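Local structure of bifunctional purine biosynthetic protein ADE5,7 (Cryptococcus neoformans var. grubii serotype A, 7LVO) at residues 151-155 and 156-160; 287-290 and 291-295; 414-418 and 419-423. The protein catalyses the second and fifth steps of de novo purine biosynthesis, this N-terminal half being the phosphoribosylamine-glycine ligase (GAR synthetase) that uses ATP. One frame throughout, in Å; residues are numbered along the deposited sequence.

Contact 1: residues 151-155 and 156-160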
loop_
_atom_site.group_PDB
_atom_site.type_symbol
_atom_site.label_atom_id
_atom_site.label_comp_id
_atom_site.label_asym_id
_atom_site.label_seq_id
_atom_site.Cartn_x
_atom_site.Cartn_y
_atom_site.Cartn_z
ATOM N N GLU A 151 18.235 8.451 -5.103
ATOM C CA GLU A 151 19.050 9.647 -4.921
ATOM C C GLU A 151 18.694 10.346 -3.615
ATOM O O GLU A 151 19.581 10.788 -2.878
ATOM C CB GLU A 151 18.865 10.596 -6.108
ATOM C CG GLU A 151 19.743 11.841 -6.050
ATOM C CD GLU A 151 19.320 12.913 -7.044
ATOM O OE1 GLU A 151 18.430 12.644 -7.881
ATOM O OE2 GLU A 151 19.874 14.030 -6.986
ATOM N N PHE A 152 17.396 10.465 -3.321
ATOM C CA PHE A 152 16.964 11.072 -2.068
ATOM C C PHE A 152 17.563 10.346 -0.870
ATOM O O PHE A 152 18.007 10.981 0.090
ATOM C CB PHE A 152 15.431 11.068 -1.997
ATOM C CG PHE A 152 14.877 11.527 -0.675
ATOM C CD1 PHE A 152 14.661 10.627 0.353
ATOM C CD2 PHE A 152 14.574 12.861 -0.462
ATOM C CE1 PHE A 152 14.157 11.048 1.570
ATOM C CE2 PHE A 152 14.073 13.288 0.754
ATOM C CZ PHE A 152 13.862 12.385 1.769
ATOM N N MET A 153 17.582 9.012 -0.906
ATOM C CA MET A 153 18.113 8.258 0.222
ATOM C C MET A 153 19.603 8.531 0.407
ATOM O O MET A 153 20.073 8.754 1.529
ATOM C CB MET A 153 17.858 6.761 0.016
ATOM C CG MET A 153 16.393 6.374 -0.029
ATOM S SD MET A 153 16.162 4.644 -0.518
ATOM C CE MET A 153 14.425 4.634 -0.963
ATOM N N ALA A 154 20.361 8.519 -0.691
ATOM C CA ALA A 154 21.798 8.751 -0.590
ATOM C C ALA A 154 22.099 10.170 -0.124
ATOM O O ALA A 154 22.993 10.380 0.702
ATOM C CB ALA A 154 22.464 8.472 -1.935
ATOM N N ARG A 155 21.358 11.156 -0.635
ATOM C CA ARG A 155 21.610 12.540 -0.251
ATOM C C ARG A 155 21.362 12.772 1.234
ATOM O O ARG A 155 21.965 13.672 1.827
ATOM C CB ARG A 155 20.739 13.489 -1.083
ATOM C CG ARG A 155 20.805 14.930 -0.638
ATOM C CD ARG A 155 20.138 15.874 -1.638
ATOM N NE ARG A 155 18.708 15.628 -1.767
ATOM C CZ ARG A 155 18.157 14.895 -2.725
ATOM N NH1 ARG A 155 18.891 14.315 -3.664
ATOM N NH2 ARG A 155 16.837 14.734 -2.736
ATOM N N HIS A 156 20.475 11.991 1.846
ATOM C CA HIS A 156 20.152 12.145 3.258
ATOM C C HIS A 156 20.702 11.012 4.119
ATOM O O HIS A 156 20.287 10.864 5.270
ATOM C CB HIS A 156 18.636 12.249 3.433
ATOM C CG HIS A 156 18.035 13.454 2.780
ATOM N ND1 HIS A 156 18.214 14.728 3.269
ATOM C CD2 HIS A 156 17.258 13.578 1.679
ATOM C CE1 HIS A 156 17.573 15.589 2.500
ATOM N NE2 HIS A 156 16.983 14.918 1.528
ATOM N N ASN A 157 21.618 10.207 3.584
ATOM C CA ASN A 157 22.264 9.136 4.342
ATOM C C ASN A 157 21.242 8.147 4.893
ATOM O O ASN A 157 21.351 7.677 6.025
ATOM C CB ASN A 157 23.126 9.710 5.470
ATOM C CG ASN A 157 24.431 10.293 4.967
ATOM O OD1 ASN A 157 25.035 9.772 4.027
ATOM N ND2 ASN A 157 24.876 11.378 5.596
ATOM N N ILE A 158 20.241 7.826 4.080
ATOM C CA ILE A 158 19.215 6.852 4.442
ATOM C C ILE A 158 19.683 5.480 3.966
ATOM O O ILE A 158 19.936 5.309 2.763
ATOM C CB ILE A 158 17.860 7.226 3.826
ATOM C CG1 ILE A 158 17.399 8.587 4.385
ATOM C CG2 ILE A 158 16.842 6.153 4.099
ATOM C CD1 ILE A 158 16.303 9.265 3.585
ATOM N N PRO A 159 19.810 4.493 4.853
ATOM C CA PRO A 159 20.413 3.214 4.446
ATOM C C PRO A 159 19.594 2.496 3.381
ATOM O O PRO A 159 18.399 2.232 3.553
ATOM C CB PRO A 159 20.469 2.412 5.755
ATOM C CG PRO A 159 19.449 3.043 6.644
ATOM C CD PRO A 159 19.442 4.507 6.282
ATOM N N THR A 160 20.258 2.173 2.274
ATOM C CA THR A 160 19.624 1.479 1.162
ATOM C C THR A 160 20.712 0.754 0.377
ATOM O O THR A 160 21.905 0.936 0.617
ATOM C CB THR A 160 18.846 2.449 0.266
ATOM O OG1 THR A 160 18.087 1.716 -0.707
ATOM C CG2 THR A 160 19.800 3.394 -0.452
#
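Phe-152 and His-156, one turn apart where helix 146-155 ends, set their rings obliquely against each other, centroids 4.5 Å apart and planes at 54°. His-156 brings its CD2 corner over one face of the phenyl ring, near the rim, with CD2 3.3 Å from Phe-152 CE2; the carbonyl O of Phe-152 meets the same CD2 at the imidazole edge. With CG beside its own backbone N (chi1 -63°), the imidazole folds back along the helix. Arg-155 runs alongside it, CG over one imidazole face, guanidinium and ring planes 71° apart. Both polar ends converge on Asp-308, which is hydrogen-bonded to His-156 NE2 and salt-bridged to Arg-155 NH2. The other terminal nitrogen, NH1, lies 3.5 Å from OE2 of Glu-151 in a second, long salt bridge, so two carboxylates flank the group and probably limit its rotation.

Apolar contacts, and one of sulfur with a hydroxyl, lie on the side toward strand 326-333. Ile-158 CD1 touches Phe-152 CE1 at 3.4 Å, while its CB rests 3.8 Å from Met-153 CB. The extended Met-153 chain carries SD to Thr-160, 3.5 Å from OG1; that hydroxyl is hydrogen-bonded to Lys-150 and to Val-329 O. Met-153 and Ile-158 also pack on Val-329 and Tyr-332.

Backbone bonds close the helix. Ile-158 N reaches Met-153 O at 2.7 Å, and Asn-157 N meets Ala-154 O at 3.2 Å. Asn-157, with positive phi, is the C-prime residue of this Schellman motif, which turns the chain toward strand 163-167 in the ATP-grasp domain, bringing Met-153 and Thr-160 close to Glu-331 and Glu-233, predicted magnesium- and ATP-binding residues.

Contact 2: residues 287-290 and 291-295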
loop_
_atom_site.group_PDB
_atom_site.type_symbol
_atom_site.label_atom_id
_atom_site.label_comp_id
_atom_site.label_asym_id
_atom_site.label_seq_id
_atom_site.Cartn_x
_atom_site.Cartn_y
_atom_site.Cartn_z
ATOM N N LYS A 287 12.013 -4.130 19.368
ATOM C CA LYS A 287 12.113 -2.747 19.823
ATOM C C LYS A 287 13.347 -2.069 19.237
ATOM O O LYS A 287 13.280 -0.924 18.775
ATOM C CB LYS A 287 12.146 -2.707 21.351
ATOM C CG LYS A 287 12.252 -1.315 21.948
ATOM C CD LYS A 287 12.255 -1.374 23.475
ATOM C CE LYS A 287 12.420 0.006 24.096
ATOM N NZ LYS A 287 13.748 0.605 23.790
ATOM N N GLU A 288 14.484 -2.766 19.242
ATOM C CA GLU A 288 15.707 -2.184 18.705
ATOM C C GLU A 288 15.610 -1.984 17.199
ATOM O O GLU A 288 16.066 -0.958 16.672
ATOM C CB GLU A 288 16.904 -3.073 19.048
ATOM C CG GLU A 288 17.150 -3.252 20.539
ATOM C CD GLU A 288 16.283 -4.336 21.165
ATOM O OE1 GLU A 288 15.350 -4.827 20.497
ATOM O OE2 GLU A 288 16.538 -4.698 22.333
ATOM N N ILE A 289 15.032 -2.954 16.487
ATOM C CA ILE A 289 14.884 -2.818 15.040
ATOM C C ILE A 289 13.951 -1.661 14.705
ATOM O O ILE A 289 14.216 -0.872 13.789
ATOM C CB ILE A 289 14.383 -4.138 14.424
ATOM C CG1 ILE A 289 15.403 -5.262 14.633
ATOM C CG2 ILE A 289 14.090 -3.949 12.938
ATOM C CD1 ILE A 289 16.679 -5.103 13.844
ATOM N N MET A 290 12.826 -1.560 15.409
ATOM C CA MET A 290 11.884 -0.476 15.130
ATOM C C MET A 290 12.491 0.879 15.464
ATOM O O MET A 290 12.231 1.875 14.770
ATOM C CB MET A 290 10.593 -0.690 15.912
ATOM C CG MET A 290 9.640 -1.670 15.257
ATOM S SD MET A 290 9.041 -1.057 13.666
ATOM C CE MET A 290 7.965 0.264 14.188
ATOM N N GLU A 291 13.304 0.939 16.523
ATOM C CA GLU A 291 13.995 2.183 16.843
ATOM C C GLU A 291 14.896 2.608 15.691
ATOM O O GLU A 291 14.960 3.794 15.351
ATOM C CB GLU A 291 14.807 2.019 18.128
ATOM C CG GLU A 291 15.388 3.317 18.665
ATOM C CD GLU A 291 14.318 4.292 19.118
ATOM O OE1 GLU A 291 13.158 3.859 19.306
ATOM O OE2 GLU A 291 14.633 5.490 19.281
ATOM N N ARG A 292 15.578 1.645 15.062
ATOM C CA ARG A 292 16.463 1.961 13.948
ATOM C C ARG A 292 15.673 2.455 12.742
ATOM O O ARG A 292 16.016 3.476 12.140
ATOM C CB ARG A 292 17.291 0.733 13.579
ATOM C CG ARG A 292 18.128 0.175 14.721
ATOM C CD ARG A 292 19.582 0.604 14.626
ATOM N NE ARG A 292 19.750 2.039 14.825
ATOM C CZ ARG A 292 20.916 2.670 14.765
ATOM N NH1 ARG A 292 22.040 2.021 14.502
ATOM N NH2 ARG A 292 20.955 3.982 14.977
ATOM N N CYS A 293 14.599 1.749 12.385
ATOM C CA CYS A 293 13.764 2.187 11.270
ATOM C C CYS A 293 13.257 3.609 11.488
ATOM O O CYS A 293 13.302 4.446 10.578
ATOM C CB CYS A 293 12.587 1.231 11.082
ATOM S SG CYS A 293 13.019 -0.426 10.550
ATOM N N VAL A 294 12.762 3.897 12.692
ATOM C CA VAL A 294 12.203 5.221 12.965
ATOM C C VAL A 294 13.303 6.275 12.953
ATOM O O VAL A 294 13.195 7.304 12.270
ATOM C CB VAL A 294 11.449 5.210 14.306
ATOM C CG1 VAL A 294 11.023 6.622 14.693
ATOM C CG2 VAL A 294 10.246 4.287 14.229
ATOM N N LYS A 295 14.386 6.033 13.702
ATOM C CA LYS A 295 15.405 7.064 13.872
ATOM C C LYS A 295 16.300 7.216 12.646
ATOM O O LYS A 295 16.799 8.314 12.385
ATOM C CB LYS A 295 16.272 6.756 15.095
ATOM C CG LYS A 295 15.556 6.894 16.430
ATOM C CD LYS A 295 15.025 8.308 16.635
ATOM C CE LYS A 295 14.737 8.589 18.099
ATOM N NZ LYS A 295 15.991 8.655 18.904
#
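Glu-291 N donates to Lys-287 O at 2.9 Å, the first of four i to i+4 backbone bonds across this opening part of helix 287-307. Arg-292 N to Glu-288 O and Val-294 N to Met-290 O repeat the pattern. The bond from Cys-293 N to Ile-289 O is the straightest, at 170°. Side-chain carbons also touch carbonyl oxygens: Val-294 CG2 rests 3.2 Å from Met-290 O, and Arg-292 CG 3.1 Å from Glu-288 O before its chain bends away. Thr-286 just before the helix accepts the N-H of Ile-289 on its OG1.

Apolar contact between side chains is slight. Cys-293 SG stands 4.4 Å from Ile-289 CG2, the two meeting on the face turned toward the sheet, where Ile-289 packs on Ile-322 and Cys-293 on Phe-320 and Pro-327. Met-290, bent at both chi2 and chi3, leads instead to Ala-257 and Ala-285.

Lys-287, Glu-291 and Lys-295 line the outer side. With CG anti to its backbone N (chi1 -171°) and a bend at chi2, Glu-291 turns its carboxylate along the helix, and OE2 forms a salt bridge with Lys-295 NZ at 3.5 Å. Lys-287 NZ stays 5.6 Å from Glu-291 OE1, too far for contact, but may add to the positive field around that carboxylate. Arg-292 pairs through NE with Asp-296 while its side chain touches Pro-327. This chemistry is consistent with an amphipathic helix: backbone bonds hold its first turns, Ile-289 and Cys-293 face the sheet, and lysines one turn before and after Glu-291 would probably stabilise its negative charge.

Contact 3: residues 414-418 and 419-423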
loop_
_atom_site.group_PDB
_atom_site.type_symbol
_atom_site.label_atom_id
_atom_site.label_comp_id
_atom_site.label_asym_id
_atom_site.label_seq_id
_atom_site.Cartn_x
_atom_site.Cartn_y
_atom_site.Cartn_z
ATOM N N THR A 414 -14.220 -7.834 -6.282
ATOM C CA THR A 414 -15.590 -8.326 -6.297
ATOM C C THR A 414 -16.502 -7.246 -6.868
ATOM O O THR A 414 -16.118 -6.080 -7.000
ATOM C CB THR A 414 -16.075 -8.735 -4.900
ATOM O OG1 THR A 414 -16.180 -7.575 -4.064
ATOM C CG2 THR A 414 -15.122 -9.744 -4.267
ATOM N N LYS A 415 -17.731 -7.645 -7.193
ATOM C CA LYS A 415 -18.704 -6.731 -7.770
ATOM C C LYS A 415 -20.094 -7.304 -7.551
ATOM O O LYS A 415 -20.276 -8.525 -7.504
ATOM C CB LYS A 415 -18.447 -6.509 -9.264
ATOM C CG LYS A 415 -19.230 -5.354 -9.867
ATOM C CD LYS A 415 -19.252 -5.436 -11.391
ATOM C CE LYS A 415 -19.822 -4.164 -12.007
ATOM N NZ LYS A 415 -21.132 -3.778 -11.405
ATOM N N ARG A 416 -21.071 -6.411 -7.407
ATOM C CA ARG A 416 -22.469 -6.805 -7.328
ATOM C C ARG A 416 -23.097 -6.740 -8.715
ATOM O O ARG A 416 -22.798 -5.839 -9.504
ATOM C CB ARG A 416 -23.238 -5.905 -6.362
ATOM C CG ARG A 416 -22.959 -6.183 -4.895
ATOM C CD ARG A 416 -23.574 -7.496 -4.441
ATOM N NE ARG A 416 -25.013 -7.396 -4.223
ATOM C CZ ARG A 416 -25.789 -8.409 -3.860
ATOM N NH1 ARG A 416 -25.297 -9.625 -3.683
ATOM N NH2 ARG A 416 -27.088 -8.198 -3.667
ATOM N N SER A 417 -23.976 -7.697 -9.006
ATOM C CA SER A 417 -24.624 -7.753 -10.313
ATOM C C SER A 417 -25.864 -8.629 -10.196
ATOM O O SER A 417 -25.746 -9.855 -10.104
ATOM C CB SER A 417 -23.664 -8.292 -11.367
ATOM O OG SER A 417 -23.285 -9.622 -11.070
ATOM N N ASP A 418 -27.039 -8.004 -10.198
ATOM C CA ASP A 418 -28.310 -8.726 -10.180
ATOM C C ASP A 418 -28.467 -9.535 -8.894
ATOM O O ASP A 418 -28.827 -10.714 -8.909
ATOM C CB ASP A 418 -28.443 -9.623 -11.414
ATOM C CG ASP A 418 -28.210 -8.869 -12.709
ATOM O OD1 ASP A 418 -28.465 -7.643 -12.745
ATOM O OD2 ASP A 418 -27.768 -9.499 -13.695
ATOM N N ASN A 419 -28.191 -8.884 -7.766
ATOM C CA ASN A 419 -28.352 -9.488 -6.446
ATOM C C ASN A 419 -27.479 -10.738 -6.304
ATOM O O ASN A 419 -27.961 -11.850 -6.079
ATOM C CB ASN A 419 -29.825 -9.809 -6.171
ATOM C CG ASN A 419 -30.091 -10.131 -4.709
ATOM O OD1 ASN A 419 -29.414 -9.622 -3.813
ATOM N ND2 ASN A 419 -31.082 -10.981 -4.462
ATOM N N VAL A 420 -26.170 -10.532 -6.444
ATOM C CA VAL A 420 -25.194 -11.602 -6.266
ATOM C C VAL A 420 -23.788 -11.033 -6.406
ATOM O O VAL A 420 -23.507 -10.248 -7.320
ATOM C CB VAL A 420 -25.426 -12.749 -7.267
ATOM C CG1 VAL A 420 -25.177 -12.272 -8.690
ATOM C CG2 VAL A 420 -24.537 -13.933 -6.930
ATOM N N THR A 421 -22.897 -11.424 -5.500
ATOM C CA THR A 421 -21.513 -10.976 -5.537
ATOM C C THR A 421 -20.683 -11.942 -6.372
ATOM O O THR A 421 -20.725 -13.157 -6.151
ATOM C CB THR A 421 -20.940 -10.869 -4.122
ATOM O OG1 THR A 421 -21.796 -10.042 -3.327
ATOM C CG2 THR A 421 -19.543 -10.268 -4.155
ATOM N N VAL A 422 -19.920 -11.398 -7.316
ATOM C CA VAL A 422 -19.105 -12.203 -8.215
ATOM C C VAL A 422 -17.676 -11.685 -8.183
ATOM O O VAL A 422 -17.427 -10.512 -7.895
ATOM C CB VAL A 422 -19.646 -12.190 -9.662
ATOM C CG1 VAL A 422 -21.100 -12.652 -9.691
ATOM C CG2 VAL A 422 -19.508 -10.797 -10.267
ATOM N N THR A 423 -16.733 -12.575 -8.478
ATOM C CA THR A 423 -15.340 -12.176 -8.566
ATOM C C THR A 423 -15.171 -11.134 -9.663
ATOM O O THR A 423 -15.893 -11.136 -10.669
ATOM C CB THR A 423 -14.447 -13.388 -8.848
ATOM O OG1 THR A 423 -14.818 -13.975 -10.102
ATOM C CG2 THR A 423 -14.598 -14.428 -7.745
#
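A two-stranded antiparallel beta hairpin, strands 414-416 and 421-423, lies in the C domain of the GAR synthetase part. Lys-415 and Val-422 are its hydrogen-bonded pair: Val-422 N reaches Lys-415 O at 2.9 Å, and Lys-415 N returns to Val-422 O at 3.0 Å. Ser-417 N to Val-420 O, 3.1 Å, extends the pairing to the turn, where Asp-418 and Asn-419 both have positive phi.

Arg-416 and Thr-421 form a non-hydrogen-bonded pair whose side chains share a face covered by helix 72-77, with Leu-76 touching both. Arg-416 CD meets Thr-421 OG1 at 3.3 Å, the two side chains crossing at about a right angle. At the base, Thr-414 OG1 is hydrogen-bonded to His-411 and Thr-423 OG1 to Leu-396 N. Bends at chi2 and chi3 (-71° and -77°) fold the arginine back along the turn, laying one guanidinium face over Val-420 N. Its NH2 donates to Asn-419 OD1 at 2.7 Å, in the amide plane and on a lone pair of OD1, though OD1 is tilted out of the guanidinium plane and the bond is bent; guanidinium and amide planes stand 84° apart.

Overall arrangement
Contacts 1 and 2 belong to the ATP-grasp part, their centres about 17 Å apart and their nearest atoms about 6 Å; contact 3 lies in the C domain, beyond the chain's centre, with its own centre about 46 Å and about 44 Å from theirs. Helix 287-307 joins the first two: its opening turns are contact 2, while residues farther along it pack on contact 1. Contact 1 is partly buried and combines aromatic, apolar and charged groups at a helix end. Contact 2 is a surface contact, mostly backbone bonds and exposed charges. Contact 3, also partly buried, pairs strands rather than helical turns, and its arginine binds an amide instead of a carboxylate.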